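Local coordinates for protein 6-carboxyhexanoate--CoA ligase (PDB 5TVA) that belongs to the 6-carboxyhexanoate--CoA ligase (BioW) family and here holds coenzyme A and adenosine monophosphate in adjoining pockets, at residues D2-M8 with A20-K26; G123-E127 with V219-L224; Y156-T160 with S182-Y187. One frame throughout, in Å; residues are numbered along the deposited sequence.

Contact 1 (D2-M8 with A20-K26). With COA (coenzyme A), chain D.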
loop_
_atom_site.group_PDB
_atom_site.type_symbol
_atom_site.label_atom_id
_atom_site.label_comp_id
_atom_site.label_asym_id
_atom_site.label_seq_id
_atom_site.Cartn_x
_atom_site.Cartn_y
_atom_site.Cartn_z
ATOM N N ASP A 2 -13.004 -22.909 -4.865
ATOM C CA ASP A 2 -13.717 -22.133 -3.858
ATOM C C ASP A 2 -12.758 -21.311 -2.984
ATOM O O ASP A 2 -11.925 -21.864 -2.284
ATOM C CB ASP A 2 -14.570 -23.057 -2.988
ATOM C CG ASP A 2 -16.032 -23.090 -3.431
ATOM O OD1 ASP A 2 -16.286 -23.081 -4.663
ATOM O OD2 ASP A 2 -16.924 -23.117 -2.547
ATOM N N LEU A 3 -12.871 -19.987 -3.050
ATOM C CA LEU A 3 -12.004 -19.088 -2.311
ATOM C C LEU A 3 -12.808 -18.321 -1.273
ATOM O O LEU A 3 -13.988 -18.010 -1.476
ATOM C CB LEU A 3 -11.308 -18.091 -3.236
ATOM C CG LEU A 3 -10.187 -18.558 -4.153
ATOM C CD1 LEU A 3 -9.711 -17.355 -4.976
ATOM C CD2 LEU A 3 -9.018 -19.207 -3.380
ATOM N N PHE A 4 -12.146 -18.005 -0.163
ATOM C CA PHE A 4 -12.719 -17.186 0.894
ATOM C C PHE A 4 -11.768 -16.031 1.184
ATOM O O PHE A 4 -10.556 -16.234 1.331
ATOM C CB PHE A 4 -12.972 -18.016 2.164
ATOM C CG PHE A 4 -14.044 -19.059 2.008
ATOM C CD1 PHE A 4 -13.752 -20.289 1.430
ATOM C CD2 PHE A 4 -15.348 -18.818 2.451
ATOM C CE1 PHE A 4 -14.738 -21.259 1.283
ATOM C CE2 PHE A 4 -16.346 -19.786 2.309
ATOM C CZ PHE A 4 -16.037 -21.008 1.724
ATOM N N SER A 5 -12.314 -14.828 1.249
ATOM C CA SER A 5 -11.561 -13.650 1.643
ATOM C C SER A 5 -11.662 -13.500 3.158
ATOM O O SER A 5 -12.762 -13.561 3.710
ATOM C CB SER A 5 -12.125 -12.421 0.930
ATOM O OG SER A 5 -11.834 -11.233 1.627
ATOM N N VAL A 6 -10.520 -13.347 3.831
ATOM C CA VAL A 6 -10.472 -13.252 5.291
ATOM C C VAL A 6 -9.872 -11.907 5.651
ATOM O O VAL A 6 -8.665 -11.699 5.472
ATOM C CB VAL A 6 -9.656 -14.384 5.919
ATOM C CG1 VAL A 6 -9.699 -14.274 7.439
ATOM C CG2 VAL A 6 -10.184 -15.718 5.463
ATOM N N ARG A 7 -10.693 -10.999 6.177
ATOM C CA ARG A 7 -10.248 -9.640 6.480
ATOM C C ARG A 7 -10.289 -9.397 7.975
ATOM O O ARG A 7 -11.330 -9.599 8.603
ATOM C CB ARG A 7 -11.109 -8.582 5.784
ATOM C CG ARG A 7 -10.887 -8.455 4.289
ATOM C CD ARG A 7 -11.889 -7.446 3.664
ATOM N NE ARG A 7 -13.189 -8.076 3.428
ATOM C CZ ARG A 7 -14.312 -7.439 3.058
ATOM N NH1 ARG A 7 -14.329 -6.119 2.885
ATOM N NH2 ARG A 7 -15.431 -8.133 2.859
ATOM N N MET A 8 -9.172 -8.914 8.528
ATOM C CA MET A 8 -9.048 -8.615 9.948
ATOM C C MET A 8 -8.634 -7.164 10.129
ATOM O O MET A 8 -7.765 -6.668 9.413
ATOM C CB MET A 8 -8.015 -9.546 10.603
ATOM C CG MET A 8 -7.771 -9.326 12.128
ATOM S SD MET A 8 -6.662 -7.955 12.582
ATOM C CE MET A 8 -5.113 -8.512 11.867
ATOM N N ALA A 20 -5.112 -6.886 8.048
ATOM C CA ALA A 20 -4.513 -7.803 7.089
ATOM C C ALA A 20 -5.643 -8.558 6.414
ATOM O O ALA A 20 -6.742 -8.669 6.959
ATOM C CB ALA A 20 -3.539 -8.789 7.770
ATOM N N GLU A 21 -5.345 -9.102 5.241
ATOM C CA GLU A 21 -6.292 -9.901 4.485
ATOM C C GLU A 21 -5.582 -11.119 3.918
ATOM O O GLU A 21 -4.416 -11.035 3.506
ATOM C CB GLU A 21 -6.940 -9.085 3.349
ATOM C CG GLU A 21 -7.882 -9.891 2.454
ATOM C CD GLU A 21 -8.744 -8.988 1.556
ATOM O OE1 GLU A 21 -8.577 -7.752 1.611
ATOM O OE2 GLU A 21 -9.614 -9.523 0.829
ATOM N N ARG A 22 -6.282 -12.255 3.934
ATOM C CA ARG A 22 -5.849 -13.483 3.283
ATOM C C ARG A 22 -6.988 -14.018 2.419
ATOM O O ARG A 22 -8.155 -13.969 2.817
ATOM C CB ARG A 22 -5.442 -14.549 4.318
ATOM C CG ARG A 22 -4.345 -14.082 5.265
ATOM C CD ARG A 22 -2.961 -14.182 4.631
ATOM N NE ARG A 22 -1.927 -13.746 5.586
ATOM C CZ ARG A 22 -1.503 -12.490 5.706
ATOM N NH1 ARG A 22 -1.988 -11.537 4.908
ATOM N NH2 ARG A 22 -0.574 -12.189 6.602
ATOM N N ILE A 23 -6.652 -14.548 1.247
ATOM C CA ILE A 23 -7.630 -15.133 0.342
ATOM C C ILE A 23 -7.153 -16.543 0.071
ATOM O O ILE A 23 -6.098 -16.730 -0.541
ATOM C CB ILE A 23 -7.764 -14.342 -0.969
ATOM C CG1 ILE A 23 -8.001 -12.873 -0.671
ATOM C CG2 ILE A 23 -8.853 -14.933 -1.830
ATOM C CD1 ILE A 23 -7.981 -11.996 -1.898
ATOM N N VAL A 24 -7.917 -17.538 0.523
ATOM C CA VAL A 24 -7.434 -18.913 0.563
ATOM C C VAL A 24 -8.572 -19.879 0.247
ATOM O O VAL A 24 -9.758 -19.531 0.311
ATOM C CB VAL A 24 -6.810 -19.269 1.940
ATOM C CG1 VAL A 24 -5.661 -18.324 2.279
ATOM C CG2 VAL A 24 -7.860 -19.237 3.049
ATOM N N LYS A 25 -8.168 -21.115 -0.076
ATOM C CA LYS A 25 -9.084 -22.247 -0.181
ATOM C C LYS A 25 -9.653 -22.607 1.188
ATOM O O LYS A 25 -9.023 -22.373 2.221
ATOM C CB LYS A 25 -8.356 -23.468 -0.755
ATOM C CG LYS A 25 -8.034 -23.378 -2.232
ATOM C CD LYS A 25 -7.028 -24.454 -2.655
ATOM C CE LYS A 25 -6.835 -24.445 -4.171
ATOM N NZ LYS A 25 -5.490 -24.929 -4.587
ATOM N N LYS A 26 -10.845 -23.221 1.184
ATOM C CA LYS A 26 -11.517 -23.559 2.438
ATOM C C LYS A 26 -10.636 -24.411 3.343
ATOM O O LYS A 26 -10.684 -24.275 4.571
ATOM C CB LYS A 26 -12.836 -24.290 2.170
ATOM C CG LYS A 26 -13.465 -24.899 3.436
ATOM C CD LYS A 26 -14.930 -25.266 3.234
ATOM C CE LYS A 26 -15.627 -25.522 4.569
ATOM N NZ LYS A 26 -15.720 -24.295 5.442
HETATM N N1A COA D . -6.460 1.931 8.641
HETATM C C2A COA D . -7.263 2.619 9.467
HETATM N N3A COA D . -8.521 2.252 9.677
HETATM C C4A COA D . -9.038 1.185 9.038
HETATM C C5A COA D . -8.235 0.443 8.167
HETATM C C6A COA D . -6.894 0.868 7.993
HETATM N N6A COA D . -5.993 0.098 7.042
HETATM N N7A COA D . -8.960 -0.565 7.678
HETATM C C8A COA D . -10.169 -0.482 8.198
HETATM N N9A COA D . -10.221 0.548 9.046
HETATM C C1B COA D . -11.518 0.902 9.693
HETATM C C2B COA D . -11.818 1.880 10.442
HETATM O O2B COA D . -11.277 3.172 10.018
HETATM C C3B COA D . -13.407 1.828 9.914
HETATM O O3B COA D . -13.384 2.286 8.536
HETATM P P3B COA D . -13.958 3.725 7.886
HETATM O O7A COA D . -14.655 3.358 6.612
HETATM O O8A COA D . -14.895 4.457 8.799
HETATM O O9A COA D . -12.824 4.654 7.540
HETATM C C4B COA D . -13.747 0.573 10.006
HETATM O O4B COA D . -12.422 -0.223 10.245
HETATM C C5B COA D . -14.494 -0.039 8.727
HETATM O O5B COA D . -13.586 -0.352 7.727
HETATM P P1A COA D . -13.731 -1.643 6.671
HETATM O O1A COA D . -13.680 -1.116 5.231
HETATM O O2A COA D . -14.984 -2.456 6.895
HETATM O O3A COA D . -12.401 -2.591 6.876
HETATM P P2A COA D . -12.250 -4.234 6.533
HETATM O O4A COA D . -12.853 -4.977 7.733
HETATM O O5A COA D . -13.075 -4.626 5.298
HETATM O O6A COA D . -10.602 -4.563 6.359
HETATM C CBP COA D . -8.135 -4.137 5.721
HETATM C CCP COA D . -9.684 -3.704 5.609
HETATM C CDP COA D . -7.602 -3.797 7.138
HETATM C CEP COA D . -8.034 -5.676 5.648
HETATM C CAP COA D . -7.246 -3.414 4.566
HETATM O OAP COA D . -6.599 -2.282 5.012
HETATM C C9P COA D . -6.132 -4.286 3.922
HETATM O O9P COA D . -6.336 -4.937 2.919
HETATM N N8P COA D . -4.795 -4.333 4.507
HETATM C C7P COA D . -3.710 -5.186 3.922
HETATM C C6P COA D . -2.526 -4.373 3.421
HETATM C C5P COA D . -1.770 -3.548 4.522
HETATM O O5P COA D . -2.346 -2.876 5.291
HETATM N N4P COA D . -0.287 -3.621 4.553
HETATM C C3P COA D . 0.473 -2.856 5.624
HETATM C C2P COA D . 1.948 -2.790 5.214
HETATM S S1P COA D . 1.939 -2.108 3.527
#

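Contact 2 (G123-E127 with V219-L224)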
loop_
_atom_site.group_PDB
_atom_site.type_symbol
_atom_site.label_atom_id
_atom_site.label_comp_id
_atom_site.label_asym_id
_atom_site.label_seq_id
_atom_site.Cartn_x
_atom_site.Cartn_y
_atom_site.Cartn_z
ATOM N N GLY A 123 -2.301 17.525 -10.025
ATOM C CA GLY A 123 -1.962 17.447 -8.615
ATOM C C GLY A 123 -3.125 17.570 -7.652
ATOM O O GLY A 123 -2.899 17.606 -6.437
ATOM N N GLU A 124 -4.366 17.620 -8.142
ATOM C CA GLU A 124 -5.512 17.853 -7.271
ATOM C C GLU A 124 -5.995 16.545 -6.642
ATOM O O GLU A 124 -5.960 15.478 -7.268
ATOM C CB GLU A 124 -6.635 18.540 -8.055
ATOM C CG GLU A 124 -8.062 18.131 -7.678
ATOM C CD GLU A 124 -9.140 18.900 -8.472
ATOM O OE1 GLU A 124 -10.348 18.622 -8.266
ATOM O OE2 GLU A 124 -8.779 19.792 -9.283
ATOM N N ARG A 125 -6.442 16.636 -5.391
ATOM C CA ARG A 125 -6.895 15.470 -4.641
ATOM C C ARG A 125 -8.325 15.116 -5.040
ATOM O O ARG A 125 -9.235 15.923 -4.841
ATOM C CB ARG A 125 -6.814 15.759 -3.143
ATOM C CG ARG A 125 -5.384 15.888 -2.631
ATOM C CD ARG A 125 -5.328 16.208 -1.143
ATOM N NE ARG A 125 -5.933 15.174 -0.305
ATOM C CZ ARG A 125 -5.728 15.083 1.005
ATOM N NH1 ARG A 125 -4.935 15.959 1.603
ATOM N NH2 ARG A 125 -6.289 14.110 1.714
ATOM N N LEU A 126 -8.527 13.894 -5.555
ATOM C CA LEU A 126 -9.823 13.447 -6.074
ATOM C C LEU A 126 -10.634 12.612 -5.090
ATOM O O LEU A 126 -11.833 12.401 -5.326
ATOM C CB LEU A 126 -9.632 12.619 -7.350
ATOM C CG LEU A 126 -8.754 13.220 -8.453
ATOM C CD1 LEU A 126 -8.599 12.255 -9.628
ATOM C CD2 LEU A 126 -9.314 14.552 -8.933
ATOM N N GLU A 127 -10.026 12.102 -4.016
ATOM C CA GLU A 127 -10.816 11.352 -3.050
ATOM C C GLU A 127 -11.846 12.275 -2.403
ATOM O O GLU A 127 -11.579 13.454 -2.145
ATOM C CB GLU A 127 -9.915 10.698 -1.993
ATOM C CG GLU A 127 -9.318 11.637 -0.962
ATOM C CD GLU A 127 -8.035 12.300 -1.425
ATOM O OE1 GLU A 127 -7.634 12.089 -2.598
ATOM O OE2 GLU A 127 -7.415 13.025 -0.605
ATOM N N VAL A 219 -3.261 8.900 -10.508
ATOM C CA VAL A 219 -4.281 8.333 -11.391
ATOM C C VAL A 219 -4.729 9.351 -12.439
ATOM O O VAL A 219 -4.773 10.558 -12.194
ATOM C CB VAL A 219 -5.532 7.840 -10.613
ATOM C CG1 VAL A 219 -5.175 6.758 -9.585
ATOM C CG2 VAL A 219 -6.257 9.011 -9.959
ATOM N N SER A 220 -5.096 8.844 -13.612
ATOM C CA SER A 220 -5.697 9.677 -14.647
ATOM C C SER A 220 -7.170 9.896 -14.314
ATOM O O SER A 220 -7.914 8.922 -14.150
ATOM C CB SER A 220 -5.539 9.006 -16.006
ATOM O OG SER A 220 -5.838 9.914 -17.049
ATOM N N ARG A 221 -7.589 11.163 -14.181
ATOM C CA ARG A 221 -8.965 11.421 -13.765
ATOM C C ARG A 221 -9.982 10.730 -14.666
ATOM O O ARG A 221 -11.033 10.299 -14.185
ATOM C CB ARG A 221 -9.298 12.916 -13.712
ATOM C CG ARG A 221 -10.614 13.126 -12.960
ATOM C CD ARG A 221 -11.333 14.406 -13.297
ATOM N NE ARG A 221 -11.089 15.514 -12.374
ATOM C CZ ARG A 221 -12.006 16.048 -11.566
ATOM N NH1 ARG A 221 -13.243 15.565 -11.533
ATOM N NH2 ARG A 221 -11.674 17.063 -10.777
ATOM N N LYS A 222 -9.695 10.606 -15.959
ATOM C CA LYS A 222 -10.697 10.030 -16.845
ATOM C C LYS A 222 -11.003 8.580 -16.507
ATOM O O LYS A 222 -12.021 8.059 -16.976
ATOM C CB LYS A 222 -10.242 10.150 -18.304
ATOM C CG LYS A 222 -9.152 9.181 -18.649
ATOM C CD LYS A 222 -8.553 9.422 -20.025
ATOM C CE LYS A 222 -7.098 8.974 -20.011
ATOM N NZ LYS A 222 -6.787 8.287 -21.292
ATOM N N GLU A 223 -10.155 7.929 -15.711
ATOM C CA GLU A 223 -10.297 6.532 -15.317
ATOM C C GLU A 223 -10.624 6.375 -13.841
ATOM O O GLU A 223 -10.543 5.255 -13.321
ATOM C CB GLU A 223 -9.006 5.758 -15.604
ATOM C CG GLU A 223 -8.560 5.664 -17.056
ATOM C CD GLU A 223 -7.101 5.239 -17.155
ATOM O OE1 GLU A 223 -6.386 5.725 -18.064
ATOM O OE2 GLU A 223 -6.656 4.429 -16.302
ATOM N N LEU A 224 -10.970 7.472 -13.153
ATOM C CA LEU A 224 -11.087 7.450 -11.696
ATOM C C LEU A 224 -12.092 6.405 -11.227
ATOM O O LEU A 224 -11.816 5.626 -10.299
ATOM C CB LEU A 224 -11.475 8.838 -11.182
ATOM C CG LEU A 224 -11.701 9.005 -9.676
ATOM C CD1 LEU A 224 -10.425 8.738 -8.859
ATOM C CD2 LEU A 224 -12.218 10.374 -9.358
#

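Contact 3 (Y156-T160 with S182-Y187). With AMP (adenosine monophosphate), chain C.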
loop_
_atom_site.group_PDB
_atom_site.type_symbol
_atom_site.label_atom_id
_atom_site.label_comp_id
_atom_site.label_asym_id
_atom_site.label_seq_id
_atom_site.Cartn_x
_atom_site.Cartn_y
_atom_site.Cartn_z
ATOM N N TYR A 156 14.483 -9.411 1.889
ATOM C CA TYR A 156 13.374 -8.493 2.112
ATOM C C TYR A 156 12.627 -8.840 3.406
ATOM O O TYR A 156 12.547 -10.004 3.815
ATOM C CB TYR A 156 12.444 -8.513 0.898
ATOM C CG TYR A 156 13.175 -8.143 -0.375
ATOM C CD1 TYR A 156 13.646 -6.855 -0.565
ATOM C CD2 TYR A 156 13.397 -9.078 -1.384
ATOM C CE1 TYR A 156 14.320 -6.500 -1.733
ATOM C CE2 TYR A 156 14.074 -8.734 -2.558
ATOM C CZ TYR A 156 14.528 -7.438 -2.720
ATOM O OH TYR A 156 15.188 -7.062 -3.871
ATOM N N THR A 157 12.101 -7.805 4.062
ATOM C CA THR A 157 11.352 -7.945 5.307
ATOM C C THR A 157 9.879 -8.311 5.053
ATOM O O THR A 157 9.371 -8.260 3.924
ATOM C CB THR A 157 11.421 -6.648 6.097
ATOM O OG1 THR A 157 10.632 -5.666 5.422
ATOM C CG2 THR A 157 12.885 -6.161 6.175
ATOM N N LEU A 158 9.185 -8.678 6.139
ATOM C CA LEU A 158 7.758 -8.982 6.042
ATOM C C LEU A 158 6.945 -7.760 5.617
ATOM O O LEU A 158 5.915 -7.904 4.950
ATOM C CB LEU A 158 7.234 -9.535 7.375
ATOM C CG LEU A 158 7.681 -10.957 7.753
ATOM C CD1 LEU A 158 7.050 -11.417 9.071
ATOM C CD2 LEU A 158 7.350 -11.939 6.630
ATOM N N ARG A 159 7.382 -6.553 5.981
ATOM C CA ARG A 159 6.697 -5.365 5.478
ATOM C C ARG A 159 6.845 -5.252 3.969
ATOM O O ARG A 159 5.895 -4.869 3.267
ATOM C CB ARG A 159 7.214 -4.110 6.172
ATOM C CG ARG A 159 7.072 -4.205 7.655
ATOM C CD ARG A 159 7.056 -2.855 8.313
ATOM N NE ARG A 159 5.809 -2.157 8.039
ATOM C CZ ARG A 159 5.149 -1.438 8.942
ATOM N NH1 ARG A 159 5.618 -1.357 10.188
ATOM N NH2 ARG A 159 4.017 -0.822 8.604
ATOM N N THR A 160 8.018 -5.619 3.446
ATOM C CA THR A 160 8.190 -5.651 2.001
ATOM C C THR A 160 7.231 -6.644 1.363
ATOM O O THR A 160 6.575 -6.338 0.356
ATOM C CB THR A 160 9.638 -5.986 1.648
ATOM O OG1 THR A 160 10.475 -4.975 2.199
ATOM C CG2 THR A 160 9.818 -6.010 0.136
ATOM N N SER A 182 5.770 5.035 5.772
ATOM C CA SER A 182 4.992 4.506 6.885
ATOM C C SER A 182 4.567 5.606 7.857
ATOM O O SER A 182 5.185 6.667 7.952
ATOM C CB SER A 182 5.798 3.432 7.624
ATOM O OG SER A 182 4.967 2.601 8.424
ATOM N N ASP A 183 3.465 5.343 8.557
ATOM C CA ASP A 183 3.015 6.218 9.632
ATOM C C ASP A 183 3.752 5.938 10.941
ATOM O O ASP A 183 3.904 6.849 11.766
ATOM C CB ASP A 183 1.502 6.065 9.821
ATOM C CG ASP A 183 1.038 4.606 9.736
ATOM O OD1 ASP A 183 1.770 3.762 9.162
ATOM O OD2 ASP A 183 -0.078 4.310 10.225
ATOM N N ASP A 184 4.216 4.699 11.136
ATOM C CA ASP A 184 4.976 4.295 12.321
ATOM C C ASP A 184 6.280 5.080 12.435
ATOM O O ASP A 184 7.145 4.956 11.553
ATOM C CB ASP A 184 5.274 2.794 12.257
ATOM C CG ASP A 184 6.309 2.347 13.290
ATOM O OD1 ASP A 184 6.463 3.016 14.339
ATOM O OD2 ASP A 184 6.965 1.307 13.047
ATOM N N PRO A 185 6.485 5.857 13.506
ATOM C CA PRO A 185 7.690 6.707 13.588
ATOM C C PRO A 185 9.014 5.944 13.662
ATOM O O PRO A 185 10.063 6.585 13.548
ATOM C CB PRO A 185 7.461 7.536 14.864
ATOM C CG PRO A 185 6.343 6.868 15.587
ATOM C CD PRO A 185 5.513 6.162 14.567
ATOM N N ASP A 186 9.009 4.619 13.829
ATOM C CA ASP A 186 10.263 3.867 13.877
ATOM C C ASP A 186 10.724 3.390 12.505
ATOM O O ASP A 186 11.928 3.403 12.222
ATOM C CB ASP A 186 10.144 2.653 14.810
ATOM C CG ASP A 186 10.223 3.019 16.291
ATOM O OD1 ASP A 186 10.064 4.211 16.648
ATOM O OD2 ASP A 186 10.446 2.095 17.101
ATOM N N TYR A 187 9.800 2.938 11.658
ATOM C CA TYR A 187 10.146 2.488 10.313
ATOM C C TYR A 187 10.230 3.705 9.397
ATOM O O TYR A 187 9.384 4.603 9.467
ATOM C CB TYR A 187 9.100 1.492 9.819
ATOM C CG TYR A 187 9.528 0.540 8.721
ATOM C CD1 TYR A 187 10.004 -0.733 9.023
ATOM C CD2 TYR A 187 9.407 0.893 7.377
ATOM C CE1 TYR A 187 10.373 -1.624 8.016
ATOM C CE2 TYR A 187 9.774 0.013 6.363
ATOM C CZ TYR A 187 10.255 -1.241 6.687
ATOM O OH TYR A 187 10.616 -2.122 5.684
HETATM P P AMP C . 0.793 1.008 6.580
HETATM O O1P AMP C . 1.193 0.319 5.293
HETATM O O2P AMP C . -0.259 0.193 7.304
HETATM O O3P AMP C . 1.915 1.584 7.436
HETATM O "O5'" AMP C . 0.033 2.346 6.148
HETATM C "C5'" AMP C . 0.730 3.504 5.688
HETATM C "C4'" AMP C . -0.258 4.589 5.327
HETATM O "O4'" AMP C . -0.883 4.250 4.061
HETATM C "C3'" AMP C . -1.405 4.753 6.327
HETATM O "O3'" AMP C . -1.144 5.745 7.304
HETATM C "C2'" AMP C . -2.622 5.066 5.469
HETATM O "O2'" AMP C . -2.733 6.466 5.262
HETATM C "C1'" AMP C . -2.277 4.390 4.139
HETATM N N9 AMP C . -2.885 3.046 3.998
HETATM C C8 AMP C . -2.915 2.065 4.921
HETATM N N7 AMP C . -3.573 0.969 4.451
HETATM C C5 AMP C . -3.986 1.230 3.196
HETATM C C6 AMP C . -4.707 0.511 2.113
HETATM N N6 AMP C . -5.168 -0.750 2.269
HETATM N N1 AMP C . -4.912 1.175 0.942
HETATM C C2 AMP C . -4.485 2.433 0.757
HETATM N N3 AMP C . -3.823 3.136 1.692
HETATM C C4 AMP C . -3.535 2.606 2.906
#

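Contact 1 (D2-M8 with A20-K26)
Phe-4, Val-6 and Met-8 are each tied by two backbone hydrogen bonds to Val-24, Arg-22 and Ala-20, respectively, which makes 2-8 and 20-26 the two arms of an antiparallel beta hairpin. The strands run at 164° to each other. In each of these pairs both N-H groups and both carbonyl oxygens are used; the bond from Val-6 N to Arg-22 O is the shortest at 2.6 Å, and that from Met-8 N to Ala-20 O, 2.9 Å, is nearly straight at 171°. Arg-22 NH1 donates to Glu-21 O from above the carbonyl plane, and NH2 forms a salt bridge with Glu-35.

On the face carrying Ser-5, Arg-7, Glu-21 and Ile-23, the Ser-5 hydroxyl donates to Glu-21 OE2 over 2.9 Å, coming from above the carboxylate plane. OE1 accepts from the backbone N of His-138, so both carboxylate oxygens are engaged. Glu-21 reaches Ser-5 because its CG stands anti to the backbone N (chi1 176°) and the chain stays extended alongside Arg-7, whose CG packs 3.5 Å from Glu-21 CD. The Arg-7 guanidinium passes beyond: its NH1 is 3.1 Å from O5A of coenzyme A, and its NH2 forms a salt bridge with Glu-51. This end of the hairpin thus forms part of the coenzyme A pocket.

Strand 3-12 is central in a three-stranded sheet, bonded on its other edge to strand 45-52. Helix 29-37 covers Val-6, Met-8 and Ala-20, while Leu-3 and Ile-23 pack against Leu-237 of strand 236-239.

Contact 2 (G123-E127 with V219-L224)
The Arg-221 guanidinium has the CD2 methyl of Leu-126 over one face and the Glu-124 carboxylate at its edge. The methyl lies 3.9 Å from Arg-221 NH2 and nearly as close to NE. At the edge, Glu-124 OE1 approaches NH2 to 3.2 Å in a salt bridge made by a single oxygen. The carboxylate and guanidinium planes stand 86° apart, almost perpendicular.

A second flat pair lies within 123-127. Arg-125 forms a salt bridge to Glu-127 side-on, NE and NH2 both bonding to OE2, with NE at 2.6 Å and the oxygen in the guanidinium plane. Glu-127 OE1 accepts from Leu-117 N, and Arg-125 NH1 donates to Ala-105 O, which fastens this loop to its surroundings.

Leu-126 carries most of the apolar packing. Its CG is anti to the carbonyl carbon (chi1 -50°), which sends the branch toward 219-224. There CD1 touches Val-219 CG2 at 4.0 Å and the aliphatic part of Arg-221, whereas CB rests against Leu-224 CD2 at the same distance. Leu-224 opens helix 224-233, with Glu-223 at its N-cap position.

Both segments bond through their backbones to strand 116-119, Leu-126 with Leu-117 and Val-219 with Met-118. One ion pair and no hydrogen bond crosses the contact, and Asp-119 is a long, weak second partner of Arg-221 NE. This chemistry implies that Leu-126 packing on Arg-221, Leu-224 and Val-219 probably supplies much of the adhesion, while the exposed charge pair adds a modest, solvent-screened attraction.

Contact 3 (Y156-T160 with S182-Y187)
Arg-159 and Tyr-187 are the closest residues by backbone, yet their CA atoms are 9.8 Å apart, so side chains alone bridge the two segments. The first segment turns from an extended approach into the start of helix 158-173; the second is an irregular loop between strands 177-181 and 190-194. Thr-157 is the N-cap of the helix, its OG1 accepting from Thr-160 N over 3.3 Å. In the loop, Asp-186 N donates to Asp-184 OD1 in a nearly straight bond and closes an Asx turn; the donor comes from above the carboxylate plane.

Across the gap, Arg-159 crosses one face of the Tyr-187 ring, with CD set toward the rim. This CD is a CH-pi partner, 3.8 Å from the ring centroid and 23° off the normal. The guanidinium, its plane tilted 39° to the ring, climbs away above the same face, its CZ 5.0 Å from the centroid, too far for more than a weak cation-pi attraction. Tyr-187 CG stands anti to the backbone N (chi1 -158°), which carries the ring toward the helix start, and its OH comes 3.6 Å from Thr-157 OG1.

Arg-159, Ser-182 and Asp-183 belong to the adenosine monophosphate pocket; Arg-159 also comes close to coenzyme A. Above the tyrosine, a bend at chi3 turns the guanidinium toward the phosphate, so that NH2 lies 3.4 Å from O3P of adenosine monophosphate, at the edge of the group. Ser-182 OG is 3.6 Å from that same Arg-159 NH2. Asp-183 OD1 lies 2.8 Å from O3P. Asp-184 is near Arg-159 but beyond salt-bridge range. From outside the two segments, Lys-206 NZ donates to Ser-182 O.

In the fold
From the N terminus, contact 1 comes first, closing the short hairpin of strands 3-12 and 15-25 before either of the others opens. Contact 2 then spans 92 residues, bringing the loop after strand 116-119 back to the turn that leads into helix 224-233. Within that span falls contact 3, which joins the start of helix 158-173 to the loop after strand 177-181; none of the three cross. Contacts 2 and 3 tie parts around the six-stranded mixed sheet and lie on opposite sides of the chain's centre. Contacts 1 and 3, about 8 Å apart at their nearest atoms, contribute residues to the coenzyme A and adenosine monophosphate pockets, respectively.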